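Long-range contacts in arginine kinase (Cydia pomonella granulosis virus, PDB 6VVG), which binds AMP in its nucleotide pocket and, as the viral kinase PK-1, probably phosphorylates serine and threonine residues using ATP, working as a side-to-side dimer: residues P71-K75 and R155-Y161; I74-N78 and L89-V94; Y173-V178 and I226-M231. Residues are numbered along the deposited sequence.

Contact 1 (P71-K75 and R155-Y161). With AMP (adenosine monophosphate), chain C.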
loop_
_atom_site.group_PDB
_atom_site.type_symbol
_atom_site.label_atom_id
_atom_site.label_comp_id
_atom_site.label_asym_id
_atom_site.label_seq_id
_atom_site.Cartn_x
_atom_site.Cartn_y
_atom_site.Cartn_z
ATOM N N PRO A 71 -19.496 -3.719 -1.740
ATOM C CA PRO A 71 -20.424 -3.862 -0.602
ATOM C C PRO A 71 -19.950 -4.831 0.473
ATOM O O PRO A 71 -20.545 -4.853 1.558
ATOM C CB PRO A 71 -21.725 -4.355 -1.252
ATOM C CG PRO A 71 -21.329 -4.909 -2.589
ATOM C CD PRO A 71 -20.080 -4.188 -3.015
ATOM N N ASN A 72 -18.912 -5.626 0.221
ATOM C CA ASN A 72 -18.458 -6.626 1.178
ATOM C C ASN A 72 -17.227 -6.183 1.964
ATOM O O ASN A 72 -16.665 -6.983 2.720
ATOM C CB ASN A 72 -18.182 -7.943 0.453
ATOM C CG ASN A 72 -19.394 -8.451 -0.303
ATOM O OD1 ASN A 72 -19.408 -8.483 -1.534
ATOM N ND2 ASN A 72 -20.428 -8.840 0.435
ATOM N N PHE A 73 -16.802 -4.934 1.806
ATOM C CA PHE A 73 -15.765 -4.323 2.624
ATOM C C PHE A 73 -16.384 -3.179 3.421
ATOM O O PHE A 73 -17.554 -2.834 3.242
ATOM C CB PHE A 73 -14.597 -3.847 1.754
ATOM C CG PHE A 73 -13.785 -4.976 1.176
ATOM C CD1 PHE A 73 -14.135 -5.550 -0.035
ATOM C CD2 PHE A 73 -12.684 -5.476 1.854
ATOM C CE1 PHE A 73 -13.397 -6.590 -0.568
ATOM C CE2 PHE A 73 -11.940 -6.520 1.324
ATOM C CZ PHE A 73 -12.300 -7.079 0.114
ATOM N N ILE A 74 -15.595 -2.603 4.325
ATOM C CA ILE A 74 -16.093 -1.667 5.329
ATOM C C ILE A 74 -15.607 -0.267 4.985
ATOM O O ILE A 74 -14.402 -0.042 4.812
ATOM C CB ILE A 74 -15.653 -2.088 6.742
ATOM C CG1 ILE A 74 -16.110 -3.531 7.001
ATOM C CG2 ILE A 74 -16.211 -1.142 7.777
ATOM C CD1 ILE A 74 -16.026 -3.988 8.437
ATOM N N LYS A 75 -16.543 0.674 4.891
ATOM C CA LYS A 75 -16.198 2.035 4.505
ATOM C C LYS A 75 -15.477 2.750 5.645
ATOM O O LYS A 75 -15.870 2.654 6.812
ATOM C CB LYS A 75 -17.450 2.830 4.125
ATOM C CG LYS A 75 -18.567 2.045 3.453
ATOM C CD LYS A 75 -18.247 1.715 2.007
ATOM C CE LYS A 75 -19.307 0.791 1.411
ATOM N NZ LYS A 75 -19.797 -0.250 2.370
ATOM N N ARG A 155 -25.323 -10.590 5.096
ATOM C CA ARG A 155 -24.329 -9.884 4.302
ATOM C C ARG A 155 -22.956 -10.157 4.893
ATOM O O ARG A 155 -22.749 -9.983 6.099
ATOM C CB ARG A 155 -24.611 -8.381 4.279
ATOM C CG ARG A 155 -24.037 -7.662 3.071
ATOM C CD ARG A 155 -24.689 -6.295 2.823
ATOM N NE ARG A 155 -23.748 -5.378 2.184
ATOM C CZ ARG A 155 -23.639 -4.088 2.478
ATOM N NH1 ARG A 155 -24.427 -3.548 3.399
ATOM N NH2 ARG A 155 -22.742 -3.340 1.847
ATOM N N LEU A 156 -22.027 -10.581 4.043
ATOM C CA LEU A 156 -20.666 -10.871 4.463
ATOM C C LEU A 156 -19.812 -9.618 4.340
ATOM O O LEU A 156 -19.771 -8.988 3.278
ATOM C CB LEU A 156 -20.072 -11.999 3.618
ATOM C CG LEU A 156 -18.665 -12.472 3.984
ATOM C CD1 LEU A 156 -18.702 -13.287 5.270
ATOM C CD2 LEU A 156 -18.059 -13.284 2.850
ATOM N N PHE A 157 -19.135 -9.259 5.427
ATOM C CA PHE A 157 -18.184 -8.155 5.435
ATOM C C PHE A 157 -16.808 -8.687 5.810
ATOM O O PHE A 157 -16.640 -9.260 6.890
ATOM C CB PHE A 157 -18.600 -7.054 6.416
ATOM C CG PHE A 157 -19.984 -6.528 6.193
ATOM C CD1 PHE A 157 -21.071 -7.151 6.774
ATOM C CD2 PHE A 157 -20.200 -5.408 5.406
ATOM C CE1 PHE A 157 -22.352 -6.674 6.572
ATOM C CE2 PHE A 157 -21.481 -4.925 5.199
ATOM C CZ PHE A 157 -22.556 -5.560 5.782
ATOM N N VAL A 158 -15.835 -8.491 4.921
ATOM C CA VAL A 158 -14.428 -8.710 5.247
ATOM C C VAL A 158 -13.937 -7.521 6.060
ATOM O O VAL A 158 -14.195 -6.367 5.701
ATOM C CB VAL A 158 -13.597 -8.885 3.967
ATOM C CG1 VAL A 158 -12.177 -9.317 4.304
ATOM C CG2 VAL A 158 -14.266 -9.883 3.030
ATOM N N CYS A 159 -13.221 -7.792 7.151
ATOM C CA CYS A 159 -12.768 -6.726 8.034
ATOM C C CYS A 159 -11.344 -6.987 8.508
ATOM O O CYS A 159 -10.747 -8.031 8.236
ATOM C CB CYS A 159 -13.708 -6.564 9.238
ATOM S SG CYS A 159 -13.465 -7.774 10.570
ATOM N N ASP A 160 -10.808 -5.997 9.228
ATOM C CA ASP A 160 -9.459 -6.023 9.803
ATOM C C ASP A 160 -8.383 -6.196 8.724
ATOM O O ASP A 160 -7.790 -7.261 8.548
ATOM C CB ASP A 160 -9.305 -7.102 10.879
ATOM C CG ASP A 160 -8.081 -6.858 11.760
ATOM O OD1 ASP A 160 -7.238 -6.018 11.374
ATOM O OD2 ASP A 160 -7.958 -7.488 12.829
ATOM N N TYR A 161 -8.178 -5.123 7.970
ATOM C CA TYR A 161 -7.116 -5.060 6.973
ATOM C C TYR A 161 -5.751 -4.708 7.572
ATOM O O TYR A 161 -4.849 -4.290 6.836
ATOM C CB TYR A 161 -7.511 -4.059 5.886
ATOM C CG TYR A 161 -9.006 -4.069 5.598
ATOM C CD1 TYR A 161 -9.704 -5.267 5.486
ATOM C CD2 TYR A 161 -9.719 -2.885 5.454
ATOM C CE1 TYR A 161 -11.063 -5.286 5.236
ATOM C CE2 TYR A 161 -11.075 -2.894 5.197
ATOM C CZ TYR A 161 -11.743 -4.099 5.091
ATOM O OH TYR A 161 -13.094 -4.117 4.842
HETATM P P AMP C . -11.265 -6.044 14.349
HETATM O O1P AMP C . -10.448 -7.270 14.692
HETATM O O2P AMP C . -12.299 -6.447 13.326
HETATM O O3P AMP C . -10.309 -4.934 13.985
HETATM O "O5'" AMP C . -12.059 -5.553 15.640
HETATM C "C5'" AMP C . -12.312 -6.436 16.722
HETATM C "C4'" AMP C . -13.748 -6.903 16.743
HETATM O "O4'" AMP C . -14.646 -5.758 16.743
HETATM C "C3'" AMP C . -14.210 -7.722 15.547
HETATM O "O3'" AMP C . -13.796 -9.076 15.607
HETATM C "C2'" AMP C . -15.719 -7.539 15.607
HETATM O "O2'" AMP C . -16.282 -8.327 16.646
HETATM C "C1'" AMP C . -15.812 -6.065 16.003
HETATM N N9 AMP C . -15.843 -5.199 14.811
HETATM C C8 AMP C . -14.752 -4.808 14.147
HETATM N N7 AMP C . -15.143 -4.051 13.121
HETATM C C5 AMP C . -16.481 -3.977 13.150
HETATM C C6 AMP C . -17.375 -3.332 12.330
HETATM N N6 AMP C . -17.205 -2.505 11.152
HETATM N N1 AMP C . -18.675 -3.412 12.568
HETATM C C2 AMP C . -19.119 -4.134 13.625
HETATM N N3 AMP C . -18.241 -4.772 14.436
HETATM C C4 AMP C . -16.919 -4.690 14.191
#
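The segments run side by side in the same sense and drift apart as they go: CA-CA distances grow from 4.5 Å (N72 to F157) through 5.3 Å (F73 to V158) to 6.6 Å (I74 to C159). One backbone bond holds the near end, V158 N to N72 O at 2.8 Å, with a CA-H...O contact from F157 CA to the same N72 O at 3.3 Å. N72 also reaches across with its amide, ND2 giving a hydrogen bond to L156 O at 2.9 Å, so this asparagine mimics a strand partner although P71-K75 has no strand of its own. Beside it, R155 NH2 makes a weak bond to P71 O at 2.7 Å.

In kinase terms, P71-K75 belongs to the loop between helix αC (59-66) and strand 76-82 (β4). R155-Y161 covers strand 157-158 (β8) and leads into a D-Y-G version of the DFG motif, begun by D160. The loop thus meets the C-lobe beneath the nucleotide, and N72 and F73 also pack on helix 115-133.

Y161 joins the two segments further on. Its OH donates to V158 O at 2.6 Å and accepts from I74 N at 3.0 Å, while F73 CD2 lies 3.6 Å from Y161 CZ; the two rings meet obliquely. The Y161 ring also meets H64 of αC, an arrangement consistent with the regulatory spine of kinases. F73 CE2 sits 3.9 Å from V158 CB. Further along, I74 CD1 touches C159 CB at 3.6 Å and AMP N6 at 3.3 Å, and D160 OD2 comes within 3.1 Å of AMP O1P.

Contact 2 (I74-N78 and L89-V94). With AMP (adenosine monophosphate), chain C.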
loop_
_atom_site.group_PDB
_atom_site.type_symbol
_atom_site.label_atom_id
_atom_site.label_comp_id
_atom_site.label_asym_id
_atom_site.label_seq_id
_atom_site.Cartn_x
_atom_site.Cartn_y
_atom_site.Cartn_z
ATOM N N ILE A 74 -15.595 -2.603 4.325
ATOM C CA ILE A 74 -16.093 -1.667 5.329
ATOM C C ILE A 74 -15.607 -0.267 4.985
ATOM O O ILE A 74 -14.402 -0.042 4.812
ATOM C CB ILE A 74 -15.653 -2.088 6.742
ATOM C CG1 ILE A 74 -16.110 -3.531 7.001
ATOM C CG2 ILE A 74 -16.211 -1.142 7.777
ATOM C CD1 ILE A 74 -16.026 -3.988 8.437
ATOM N N LYS A 75 -16.543 0.674 4.891
ATOM C CA LYS A 75 -16.198 2.035 4.505
ATOM C C LYS A 75 -15.477 2.750 5.645
ATOM O O LYS A 75 -15.870 2.654 6.812
ATOM C CB LYS A 75 -17.450 2.830 4.125
ATOM C CG LYS A 75 -18.567 2.045 3.453
ATOM C CD LYS A 75 -18.247 1.715 2.007
ATOM C CE LYS A 75 -19.307 0.791 1.411
ATOM N NZ LYS A 75 -19.797 -0.250 2.370
ATOM N N LEU A 76 -14.425 3.485 5.298
ATOM C CA LEU A 76 -13.678 4.298 6.250
ATOM C C LEU A 76 -14.150 5.744 6.143
ATOM O O LEU A 76 -14.056 6.354 5.073
ATOM C CB LEU A 76 -12.177 4.210 5.987
ATOM C CG LEU A 76 -11.286 4.999 6.947
ATOM C CD1 LEU A 76 -11.246 4.312 8.304
ATOM C CD2 LEU A 76 -9.883 5.165 6.381
ATOM N N HIS A 77 -14.638 6.295 7.253
ATOM C CA HIS A 77 -15.191 7.644 7.247
ATOM C C HIS A 77 -14.156 8.687 7.651
ATOM O O HIS A 77 -14.043 9.732 7.005
ATOM C CB HIS A 77 -16.407 7.698 8.170
ATOM C CG HIS A 77 -17.622 7.050 7.589
ATOM N ND1 HIS A 77 -18.254 7.538 6.466
ATOM C CD2 HIS A 77 -18.305 5.939 7.953
ATOM C CE1 HIS A 77 -19.283 6.764 6.173
ATOM N NE2 HIS A 77 -19.339 5.790 7.062
ATOM N N ASN A 78 -13.385 8.416 8.701
ATOM C CA ASN A 78 -12.320 9.313 9.124
ATOM C C ASN A 78 -11.110 8.487 9.529
ATOM O O ASN A 78 -11.240 7.325 9.916
ATOM C CB ASN A 78 -12.754 10.201 10.294
ATOM C CG ASN A 78 -14.012 10.985 9.993
ATOM O OD1 ASN A 78 -13.950 12.140 9.572
ATOM N ND2 ASN A 78 -15.164 10.361 10.209
ATOM N N LEU A 89 -9.182 5.144 13.362
ATOM C CA LEU A 89 -9.970 4.799 12.187
ATOM C C LEU A 89 -11.437 4.763 12.596
ATOM O O LEU A 89 -11.821 3.958 13.449
ATOM C CB LEU A 89 -9.553 3.451 11.599
ATOM C CG LEU A 89 -8.218 3.328 10.869
ATOM C CD1 LEU A 89 -7.081 3.350 11.863
ATOM C CD2 LEU A 89 -8.200 2.049 10.042
ATOM N N ILE A 90 -12.250 5.631 12.000
ATOM C CA ILE A 90 -13.687 5.669 12.259
ATOM C C ILE A 90 -14.386 5.077 11.044
ATOM O O ILE A 90 -14.341 5.652 9.947
ATOM C CB ILE A 90 -14.185 7.090 12.556
ATOM C CG1 ILE A 90 -13.469 7.643 13.789
ATOM C CG2 ILE A 90 -15.692 7.084 12.768
ATOM C CD1 ILE A 90 -13.823 9.079 14.119
ATOM N N MET A 91 -15.038 3.934 11.241
ATOM C CA MET A 91 -15.611 3.139 10.167
ATOM C C MET A 91 -17.060 2.804 10.494
ATOM O O MET A 91 -17.533 3.006 11.617
ATOM C CB MET A 91 -14.811 1.845 9.955
ATOM C CG MET A 91 -14.793 0.935 11.185
ATOM S SD MET A 91 -13.775 -0.538 10.971
ATOM C CE MET A 91 -12.205 0.193 10.515
ATOM N N ASP A 92 -17.766 2.286 9.495
ATOM C CA ASP A 92 -19.141 1.861 9.705
ATOM C C ASP A 92 -19.197 0.702 10.697
ATOM O O ASP A 92 -18.267 -0.104 10.795
ATOM C CB ASP A 92 -19.777 1.416 8.386
ATOM C CG ASP A 92 -20.302 2.572 7.560
ATOM O OD1 ASP A 92 -20.636 3.627 8.134
ATOM O OD2 ASP A 92 -20.390 2.413 6.325
ATOM N N TYR A 93 -20.301 0.632 11.441
ATOM C CA TYR A 93 -20.712 -0.585 12.134
ATOM C C TYR A 93 -21.623 -1.353 11.183
ATOM O O TYR A 93 -22.675 -0.840 10.790
ATOM C CB TYR A 93 -21.440 -0.257 13.440
ATOM C CG TYR A 93 -21.812 -1.474 14.267
ATOM C CD1 TYR A 93 -22.815 -2.341 13.853
ATOM C CD2 TYR A 93 -21.156 -1.755 15.460
ATOM C CE1 TYR A 93 -23.153 -3.454 14.599
ATOM C CE2 TYR A 93 -21.491 -2.865 16.214
ATOM C CZ TYR A 93 -22.489 -3.710 15.779
ATOM O OH TYR A 93 -22.828 -4.818 16.524
ATOM N N VAL A 94 -21.223 -2.566 10.799
ATOM C CA VAL A 94 -21.956 -3.321 9.795
ATOM C C VAL A 94 -22.703 -4.514 10.380
ATOM O O VAL A 94 -23.765 -4.874 9.858
ATOM C CB VAL A 94 -21.023 -3.775 8.652
ATOM C CG1 VAL A 94 -20.462 -2.568 7.904
ATOM C CG2 VAL A 94 -19.904 -4.649 9.196
HETATM P P AMP C . -11.265 -6.044 14.349
HETATM O O1P AMP C . -10.448 -7.270 14.692
HETATM O O2P AMP C . -12.299 -6.447 13.326
HETATM O O3P AMP C . -10.309 -4.934 13.985
HETATM O "O5'" AMP C . -12.059 -5.553 15.640
HETATM C "C5'" AMP C . -12.312 -6.436 16.722
HETATM C "C4'" AMP C . -13.748 -6.903 16.743
HETATM O "O4'" AMP C . -14.646 -5.758 16.743
HETATM C "C3'" AMP C . -14.210 -7.722 15.547
HETATM O "O3'" AMP C . -13.796 -9.076 15.607
HETATM C "C2'" AMP C . -15.719 -7.539 15.607
HETATM O "O2'" AMP C . -16.282 -8.327 16.646
HETATM C "C1'" AMP C . -15.812 -6.065 16.003
HETATM N N9 AMP C . -15.843 -5.199 14.811
HETATM C C8 AMP C . -14.752 -4.808 14.147
HETATM N N7 AMP C . -15.143 -4.051 13.121
HETATM C C5 AMP C . -16.481 -3.977 13.150
HETATM C C6 AMP C . -17.375 -3.332 12.330
HETATM N N6 AMP C . -17.205 -2.505 11.152
HETATM N N1 AMP C . -18.675 -3.412 12.568
HETATM C C2 AMP C . -19.119 -4.134 13.625
HETATM N N3 AMP C . -18.241 -4.772 14.436
HETATM C C4 AMP C . -16.919 -4.690 14.191
HETATM O O HOH W 1 -19.226 -0.312 5.485
#
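I74 lays CG2 against M91 CB at 4.0 Å and sends CD1 to V94 CG2, also at 4.0 Å, and to AMP N6 at 3.3 Å, so it lines the adenine pocket. Beyond it the two strands of a hairpin run antiparallel; the axes of 76-78 and 89-92 approach to 4.7 Å, their directions 135° apart. L76 and M91 form a non-hydrogen-bonded pair with side chains on the face toward αC (59-66), where both touch H64; N78 and I90 form a hydrogen-bonded pair on the other face, over Y17. Between them lies a classic beta bulge: H77 N and N78 N both donate to I90 O, at 2.8 and 3.2 Å, and I90 N returns a bond to N78 O at 2.9 Å.

H77 points toward 89-94, its NE2 bonded to D92 OD1 at 2.7 Å. D92 also salt-bridges K44, and its OD2 takes a bond at 3.1 Å from a water held by K75 N and K75 NZ. On the far side H77 ND1 bonds D83 of the second subunit, and N78 pairs with a strand of that chain, continuing the sheet.

D92 O accepts a weak bond from AMP N6 at 2.6 Å, V94 N donates to AMP N1 at 3.2 Å, and one face of Y93 covers AMP C2. This is the kinase hinge following strand 87-92 (β5), with M91 at the position usually called the gatekeeper.

Contact 3 (Y173-V178 and I226-M231)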
loop_
_atom_site.group_PDB
_atom_site.type_symbol
_atom_site.label_atom_id
_atom_site.label_comp_id
_atom_site.label_asym_id
_atom_site.label_seq_id
_atom_site.Cartn_x
_atom_site.Cartn_y
_atom_site.Cartn_z
ATOM N N TYR A 173 5.987 -14.260 9.783
ATOM C CA TYR A 173 4.948 -15.025 10.469
ATOM C C TYR A 173 3.978 -14.106 11.221
ATOM O O TYR A 173 3.846 -14.150 12.443
ATOM C CB TYR A 173 5.594 -16.026 11.419
ATOM C CG TYR A 173 6.277 -17.202 10.760
ATOM C CD1 TYR A 173 5.913 -17.628 9.489
ATOM C CD2 TYR A 173 7.283 -17.897 11.420
ATOM C CE1 TYR A 173 6.536 -18.713 8.892
ATOM C CE2 TYR A 173 7.909 -18.986 10.834
ATOM C CZ TYR A 173 7.527 -19.391 9.571
ATOM O OH TYR A 173 8.145 -20.469 8.980
ATOM N N ASP A 174 3.292 -13.259 10.461
ATOM C CA ASP A 174 2.207 -12.459 11.012
ATOM C C ASP A 174 0.875 -13.181 10.808
ATOM O O ASP A 174 0.737 -14.047 9.943
ATOM C CB ASP A 174 2.178 -11.067 10.373
ATOM C CG ASP A 174 1.894 -11.102 8.881
ATOM O OD1 ASP A 174 2.016 -12.178 8.258
ATOM O OD2 ASP A 174 1.554 -10.034 8.328
ATOM N N GLY A 175 -0.099 -12.835 11.638
ATOM C CA GLY A 175 -1.401 -13.469 11.553
ATOM C C GLY A 175 -1.507 -14.699 12.432
ATOM O O GLY A 175 -0.757 -14.891 13.395
ATOM N N THR A 176 -2.457 -15.560 12.079
ATOM C CA THR A 176 -2.799 -16.721 12.893
ATOM C C THR A 176 -2.208 -17.986 12.283
ATOM O O THR A 176 -2.547 -18.361 11.153
ATOM C CB THR A 176 -4.314 -16.854 13.037
ATOM O OG1 THR A 176 -4.870 -15.590 13.421
ATOM C CG2 THR A 176 -4.670 -17.901 14.085
ATOM N N THR A 177 -1.368 -18.667 13.063
ATOM C CA THR A 177 -0.588 -19.788 12.555
ATOM C C THR A 177 -1.468 -20.856 11.922
ATOM O O THR A 177 -1.116 -21.421 10.882
ATOM C CB THR A 177 0.239 -20.384 13.696
ATOM O OG1 THR A 177 1.035 -19.355 14.300
ATOM C CG2 THR A 177 1.134 -21.507 13.202
ATOM N N VAL A 178 -2.623 -21.140 12.521
ATOM C CA VAL A 178 -3.406 -22.295 12.098
ATOM C C VAL A 178 -4.129 -22.025 10.784
ATOM O O VAL A 178 -4.807 -22.910 10.246
ATOM C CB VAL A 178 -4.410 -22.726 13.183
ATOM C CG1 VAL A 178 -3.681 -23.289 14.401
ATOM C CG2 VAL A 178 -5.305 -21.558 13.587
ATOM N N ILE A 226 1.768 -23.739 19.349
ATOM C CA ILE A 226 1.794 -24.262 17.989
ATOM C C ILE A 226 2.603 -23.327 17.102
ATOM O O ILE A 226 2.395 -22.106 17.102
ATOM C CB ILE A 226 0.367 -24.449 17.456
ATOM C CG1 ILE A 226 0.377 -25.337 16.211
ATOM C CG2 ILE A 226 -0.263 -23.104 17.120
ATOM C CD1 ILE A 226 0.756 -26.777 16.477
ATOM N N GLU A 227 3.532 -23.898 16.341
ATOM C CA GLU A 227 4.436 -23.118 15.517
ATOM C C GLU A 227 4.224 -23.430 14.042
ATOM O O GLU A 227 3.753 -24.518 13.691
ATOM C CB GLU A 227 5.897 -23.399 15.887
ATOM C CG GLU A 227 6.287 -22.925 17.280
ATOM C CD GLU A 227 6.198 -21.414 17.437
ATOM O OE1 GLU A 227 5.854 -20.725 16.453
ATOM O OE2 GLU A 227 6.479 -20.913 18.546
ATOM N N PRO A 228 4.566 -22.491 13.155
ATOM C CA PRO A 228 4.329 -22.733 11.718
ATOM C C PRO A 228 4.789 -24.099 11.218
ATOM O O PRO A 228 4.055 -24.762 10.470
ATOM C CB PRO A 228 5.110 -21.585 11.057
ATOM C CG PRO A 228 4.960 -20.435 12.047
ATOM C CD PRO A 228 5.044 -21.116 13.422
ATOM N N LYS A 229 6.001 -24.524 11.575
ATOM C CA LYS A 229 6.514 -25.789 11.067
ATOM C C LYS A 229 5.788 -26.985 11.667
ATOM O O LYS A 229 5.812 -28.068 11.075
ATOM C CB LYS A 229 8.017 -25.882 11.333
ATOM C CG LYS A 229 8.860 -25.047 10.374
ATOM C CD LYS A 229 8.803 -25.602 8.957
ATOM C CE LYS A 229 9.402 -24.626 7.947
ATOM N NZ LYS A 229 10.889 -24.510 8.073
ATOM N N ASP A 230 5.139 -26.814 12.822
ATOM C CA ASP A 230 4.308 -27.880 13.371
ATOM C C ASP A 230 3.067 -28.134 12.526
ATOM O O ASP A 230 2.462 -29.207 12.635
ATOM C CB ASP A 230 3.881 -27.540 14.801
ATOM C CG ASP A 230 5.051 -27.460 15.759
ATOM O OD1 ASP A 230 5.930 -28.343 15.701
ATOM O OD2 ASP A 230 5.085 -26.514 16.574
ATOM N N MET A 231 2.664 -27.169 11.696
ATOM C CA MET A 231 1.484 -27.367 10.864
ATOM C C MET A 231 1.765 -28.326 9.715
ATOM O O MET A 231 0.857 -29.040 9.272
ATOM C CB MET A 231 0.992 -26.030 10.307
ATOM C CG MET A 231 0.522 -25.027 11.345
ATOM S SD MET A 231 -0.705 -25.672 12.496
ATOM C CE MET A 231 -2.004 -26.209 11.382
HETATM O O HOH W 2 0.713 -19.619 17.215
#
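Y173 comes first, and its ring lies on P228: CG of the proline sits 3.5 Å from the ring centroid, only 11° off the normal, a clean CH-pi contact. The other polar and aromatic business of this tyrosine is with its own neighbourhood, OH bonding to I185 O and the ring stacking on H187. From there the chain swings away from the helix. D174 forms salt bridges with R165 and K184. G175 has a positive phi (91°, psi -158°), where a CB would jam against the carbonyl oxygen of D174. T176 bonds through OG1 to K143 and touches D141, the aspartate of an H-N-D catalytic-loop sequence; the T176-K143 bond ties the P+1 loop to the catalytic loop, as the corresponding threonine and lysine do in many kinases.

This is the late part of the activation segment, entering the P+1 loop that leads to the S-P-E sequence, and I226-M231 leads into helix 228-235, which corresponds to αG and whose first turn is weakly bonded.

T177 brings the chain back to αG. Its CG2 settles over the helix start, 3.6 Å from P228 N, 3.7 Å from E227 C and 4.0 Å from M231 CG, while OG1 shares a water with I226 O, at 2.9 Å from T177 OG1 and 3.0 Å from I226 O. V178 comes last: CG1 lies 4.4 Å from I226 CG2 and 4.3 Å from M231 SD, and its carbonyl bonds Y211. On the helix side, E227 N bonds D230 OD2 at 3.1 Å.

Contacts 1 and 2 are largely buried neighbours, centres about 10 Å apart. They share I74 and K75, both touch AMP, and meet directly where F157 CG lies 3.5 Å from V94 CG2. The loop ending in I74 and K75 meets the C-lobe in contact 1, held by one main-chain bond and several side-chain ones; the strand that follows it from L76 joins the N-lobe sheet in contact 2, bonded mainly backbone to backbone, with a histidine-aspartate bond beside it. Contact 3 stands apart, partly buried on the C-lobe, its centre about 30 Å from that of contact 2. It relies on apolar packing, a CH-pi contact and a bridging water, and lies away from the nucleotide.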